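Local coordinates for protein glycerol-3-phosphate dehydrogenase [NAD(+)] (Dunaliella salina, PDB 6IUY) that probably interconverts sn-glycerol 3-phosphate and dihydroxyacetone phosphate with NAD(+) as cofactor, and also carries a magnesium-binding haloacid dehalogenase-like region, at residues Met296-Glu301 against Val331-Asp336. Residues are numbered along the deposited sequence; the frame is centred on the assembly and turned at random.
With NAD (nicotinamide-adenine-dinucleotide), chain C.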
loop_
_atom_site.group_PDB
_atom_site.type_symbol
_atom_site.label_atom_id
_atom_site.label_comp_id
_atom_site.label_asym_id
_atom_site.label_seq_id
_atom_site.Cartn_x
_atom_site.Cartn_y
_atom_site.Cartn_z
ATOM N N MET A 296 23.259 -22.635 -15.141
ATOM C CA MET A 296 23.509 -21.279 -14.685
ATOM C C MET A 296 24.701 -20.696 -15.413
ATOM O O MET A 296 25.809 -21.202 -15.276
ATOM C CB MET A 296 23.735 -21.254 -13.164
ATOM C CG MET A 296 24.366 -19.970 -12.638
ATOM S SD MET A 296 24.233 -19.813 -10.835
ATOM C CE MET A 296 25.444 -21.016 -10.243
ATOM N N TRP A 297 24.481 -19.632 -16.182
ATOM C CA TRP A 297 25.597 -18.869 -16.739
ATOM C C TRP A 297 26.324 -18.087 -15.666
ATOM O O TRP A 297 25.718 -17.274 -14.925
ATOM C CB TRP A 297 25.126 -17.915 -17.816
ATOM C CG TRP A 297 26.234 -17.031 -18.371
ATOM C CD1 TRP A 297 27.316 -17.432 -19.102
ATOM C CD2 TRP A 297 26.340 -15.603 -18.255
ATOM N NE1 TRP A 297 28.088 -16.348 -19.449
ATOM C CE2 TRP A 297 27.515 -15.214 -18.933
ATOM C CE3 TRP A 297 25.555 -14.617 -17.639
ATOM C CZ2 TRP A 297 27.920 -13.878 -19.027
ATOM C CZ3 TRP A 297 25.958 -13.293 -17.727
ATOM C CH2 TRP A 297 27.132 -12.936 -18.414
ATOM N N VAL A 298 27.629 -18.343 -15.586
ATOM C CA VAL A 298 28.525 -17.678 -14.654
ATOM C C VAL A 298 29.534 -16.847 -15.419
ATOM O O VAL A 298 30.435 -17.400 -16.042
ATOM C CB VAL A 298 29.286 -18.678 -13.776
ATOM C CG1 VAL A 298 30.117 -17.945 -12.715
ATOM C CG2 VAL A 298 28.333 -19.669 -13.118
ATOM N N HIS A 299 29.389 -15.527 -15.383
ATOM C CA HIS A 299 30.359 -14.640 -16.011
ATOM C C HIS A 299 31.767 -14.962 -15.527
ATOM O O HIS A 299 31.986 -15.117 -14.325
ATOM C CB HIS A 299 30.037 -13.189 -15.700
ATOM C CG HIS A 299 31.043 -12.221 -16.234
ATOM N ND1 HIS A 299 31.960 -11.571 -15.424
ATOM C CD2 HIS A 299 31.278 -11.776 -17.488
ATOM C CE1 HIS A 299 32.712 -10.778 -16.161
ATOM N NE2 HIS A 299 32.316 -10.881 -17.419
ATOM N N GLU A 300 32.715 -15.085 -16.454
ATOM C CA GLU A 300 34.090 -15.403 -16.070
ATOM C C GLU A 300 34.806 -14.143 -15.654
ATOM O O GLU A 300 34.811 -13.163 -16.381
ATOM C CB GLU A 300 34.844 -16.071 -17.214
ATOM C CG GLU A 300 36.241 -16.506 -16.839
ATOM C CD GLU A 300 36.963 -17.235 -17.980
ATOM O OE1 GLU A 300 37.805 -16.605 -18.643
ATOM O OE2 GLU A 300 36.692 -18.433 -18.209
ATOM N N GLU A 301 35.422 -14.163 -14.484
ATOM C CA GLU A 301 36.177 -13.002 -14.026
ATOM C C GLU A 301 37.660 -13.323 -14.085
ATOM O O GLU A 301 38.054 -14.474 -13.840
ATOM C CB GLU A 301 35.748 -12.604 -12.601
ATOM C CG GLU A 301 34.274 -12.274 -12.524
ATOM C CD GLU A 301 33.801 -11.929 -11.111
ATOM O OE1 GLU A 301 33.986 -10.775 -10.665
ATOM O OE2 GLU A 301 33.237 -12.819 -10.462
ATOM N N VAL A 331 22.396 -28.436 -10.375
ATOM C CA VAL A 331 22.718 -27.123 -10.914
ATOM C C VAL A 331 24.003 -27.240 -11.714
ATOM O O VAL A 331 24.986 -27.776 -11.218
ATOM C CB VAL A 331 22.872 -26.063 -9.781
ATOM C CG1 VAL A 331 23.521 -24.786 -10.298
ATOM C CG2 VAL A 331 21.525 -25.767 -9.153
ATOM N N LYS A 332 24.001 -26.760 -12.952
ATOM C CA LYS A 332 25.161 -26.952 -13.809
ATOM C C LYS A 332 25.624 -25.619 -14.341
ATOM O O LYS A 332 24.891 -24.938 -15.046
ATOM C CB LYS A 332 24.845 -27.913 -14.965
ATOM C CG LYS A 332 26.098 -28.539 -15.616
ATOM C CD LYS A 332 27.035 -29.111 -14.530
ATOM C CE LYS A 332 27.788 -30.361 -14.969
ATOM N NZ LYS A 332 27.326 -31.578 -14.225
ATOM N N ALA A 333 26.855 -25.263 -14.005
ATOM C CA ALA A 333 27.398 -23.956 -14.317
ATOM C C ALA A 333 28.199 -23.974 -15.595
ATOM O O ALA A 333 28.988 -24.890 -15.815
ATOM C CB ALA A 333 28.287 -23.487 -13.178
ATOM N N THR A 334 28.053 -22.935 -16.401
ATOM C CA THR A 334 28.941 -22.745 -17.522
ATOM C C THR A 334 29.183 -21.272 -17.769
ATOM O O THR A 334 28.326 -20.432 -17.483
ATOM C CB THR A 334 28.387 -23.374 -18.809
ATOM O OG1 THR A 334 29.065 -22.793 -19.928
ATOM C CG2 THR A 334 26.892 -23.100 -18.946
ATOM N N SER A 335 30.346 -20.966 -18.329
ATOM C CA SER A 335 30.765 -19.592 -18.561
ATOM C C SER A 335 30.413 -19.106 -19.939
ATOM O O SER A 335 30.651 -17.942 -20.254
ATOM C CB SER A 335 32.268 -19.453 -18.383
ATOM O OG SER A 335 32.921 -20.105 -19.459
ATOM N N ASP A 336 29.874 -19.981 -20.784
ATOM C CA ASP A 336 29.515 -19.536 -22.132
ATOM C C ASP A 336 28.043 -19.176 -22.197
ATOM O O ASP A 336 27.188 -20.017 -21.961
ATOM C CB ASP A 336 29.831 -20.606 -23.183
ATOM C CG ASP A 336 29.801 -20.048 -24.579
ATOM O OD1 ASP A 336 30.869 -19.640 -25.073
ATOM O OD2 ASP A 336 28.713 -19.978 -25.174
HETATM P PA NAD C . 25.668 -9.392 -7.246
HETATM O O1A NAD C . 25.993 -10.455 -6.280
HETATM O O2A NAD C . 25.316 -8.053 -6.611
HETATM O O5B NAD C . 26.926 -9.116 -8.242
HETATM C C5B NAD C . 27.901 -10.143 -8.477
HETATM C C4B NAD C . 27.844 -10.590 -9.960
HETATM O O4B NAD C . 28.250 -9.618 -10.730
HETATM C C3B NAD C . 28.857 -11.716 -10.191
HETATM O O3B NAD C . 28.274 -12.932 -10.291
HETATM C C2B NAD C . 29.541 -11.345 -11.520
HETATM O O2B NAD C . 29.594 -12.565 -12.383
HETATM C C1B NAD C . 28.790 -10.418 -12.009
HETATM N N9A NAD C . 29.553 -9.587 -12.840
HETATM C C8A NAD C . 30.637 -8.839 -12.527
HETATM N N7A NAD C . 31.031 -8.210 -13.657
HETATM C C5A NAD C . 30.209 -8.581 -14.674
HETATM C C6A NAD C . 30.173 -8.259 -16.019
HETATM N N6A NAD C . 31.068 -7.395 -16.709
HETATM N N1A NAD C . 29.217 -8.769 -16.806
HETATM C C2A NAD C . 28.292 -9.618 -16.273
HETATM N N3A NAD C . 28.330 -9.947 -14.962
HETATM C C4A NAD C . 29.291 -9.424 -14.167
HETATM O O3 NAD C . 24.431 -9.904 -8.132
HETATM P PN NAD C . 22.980 -10.345 -7.612
HETATM O O1N NAD C . 22.938 -10.405 -6.096
HETATM O O2N NAD C . 22.594 -11.693 -8.178
HETATM O O5D NAD C . 21.972 -9.213 -8.053
HETATM C C5D NAD C . 21.632 -9.021 -9.413
HETATM C C4D NAD C . 20.245 -8.365 -9.447
HETATM O O4D NAD C . 19.467 -8.885 -8.516
HETATM C C3D NAD C . 20.394 -6.897 -9.101
HETATM O O3D NAD C . 19.692 -6.169 -9.987
HETATM C C2D NAD C . 19.787 -6.754 -7.677
HETATM O O2D NAD C . 19.309 -5.354 -7.535
HETATM C C1D NAD C . 18.848 -7.658 -7.654
HETATM N N1N NAD C . 18.502 -8.165 -6.341
HETATM C C2N NAD C . 19.453 -8.482 -5.395
HETATM C C3N NAD C . 19.068 -8.970 -4.147
HETATM C C7N NAD C . 20.164 -9.287 -3.106
HETATM O O7N NAD C . 19.873 -9.441 -1.936
HETATM N N7N NAD C . 21.528 -9.411 -3.557
HETATM C C4N NAD C . 17.738 -9.152 -3.836
HETATM C C5N NAD C . 16.779 -8.865 -4.791
HETATM C C6N NAD C . 17.176 -8.383 -6.039
HETATM O O HOH W 1 31.874 -15.597 -19.456
#
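Met296 and Trp297 run parallel to Ala333 and Thr334, joined by three backbone hydrogen bonds: Met296 N to Lys332 O (2.8 Å), Thr334 N to Met296 O and Val298 N to Thr334 O. Trp297 CA and Ser335 CA add CA-H...O contacts to Thr334 O and Val298 O respectively. On the sheet face that carries Met296 and Ala333, Met296 CE meets Val331 CG1 at 4.2 Å. Just after strand 293-297, Val298 lays CG2 against Ala333 CB at 3.8 Å. That methyl lies beside the Val298 backbone N, because CG1 takes the position anti to it (chi1 -174°). The indole of Trp297 lies on the other face, that of Thr334. Its NE1 gives a weak, bent bond to Ser335 O (3.1 Å, 134° at the hydrogen), with the oxygen at the ring edge. The same oxygen accepts from a water that in turn takes the N-H of Glu300, at 3.2 Å from Glu300 N. Thr334 OG1 accepts from Asp336 N, an ST turn just before helix 337-342, where Asp336 is the N-cap and bonds Glu339 N. The chain leaving strand 293-297 carries His299 into the NAD pocket. Its side chain sets off away from 331-336, and one ring face lies over the adenine, with NAD C6A 3.5 Å above the His299 ring plane. An alanine here would remove the imidazole, and the adenine would probably lose the flat group lying against it on that side. The pair belongs to a beta-alpha-beta unit at the margin of the Rossmann-type sheet, with 331-334 the outermost strand in this chain. Inward, strand 293-297 pairs with parallel strand 257-262, and Trp297 makes a backbone hydrogen bond to Met261. Helix 307-315 packs on Val298 and Ala333 through Ile312, helix 266-282 on Met296 and Val331, and helix 337-342 on Trp297 and Thr334 across the sheet.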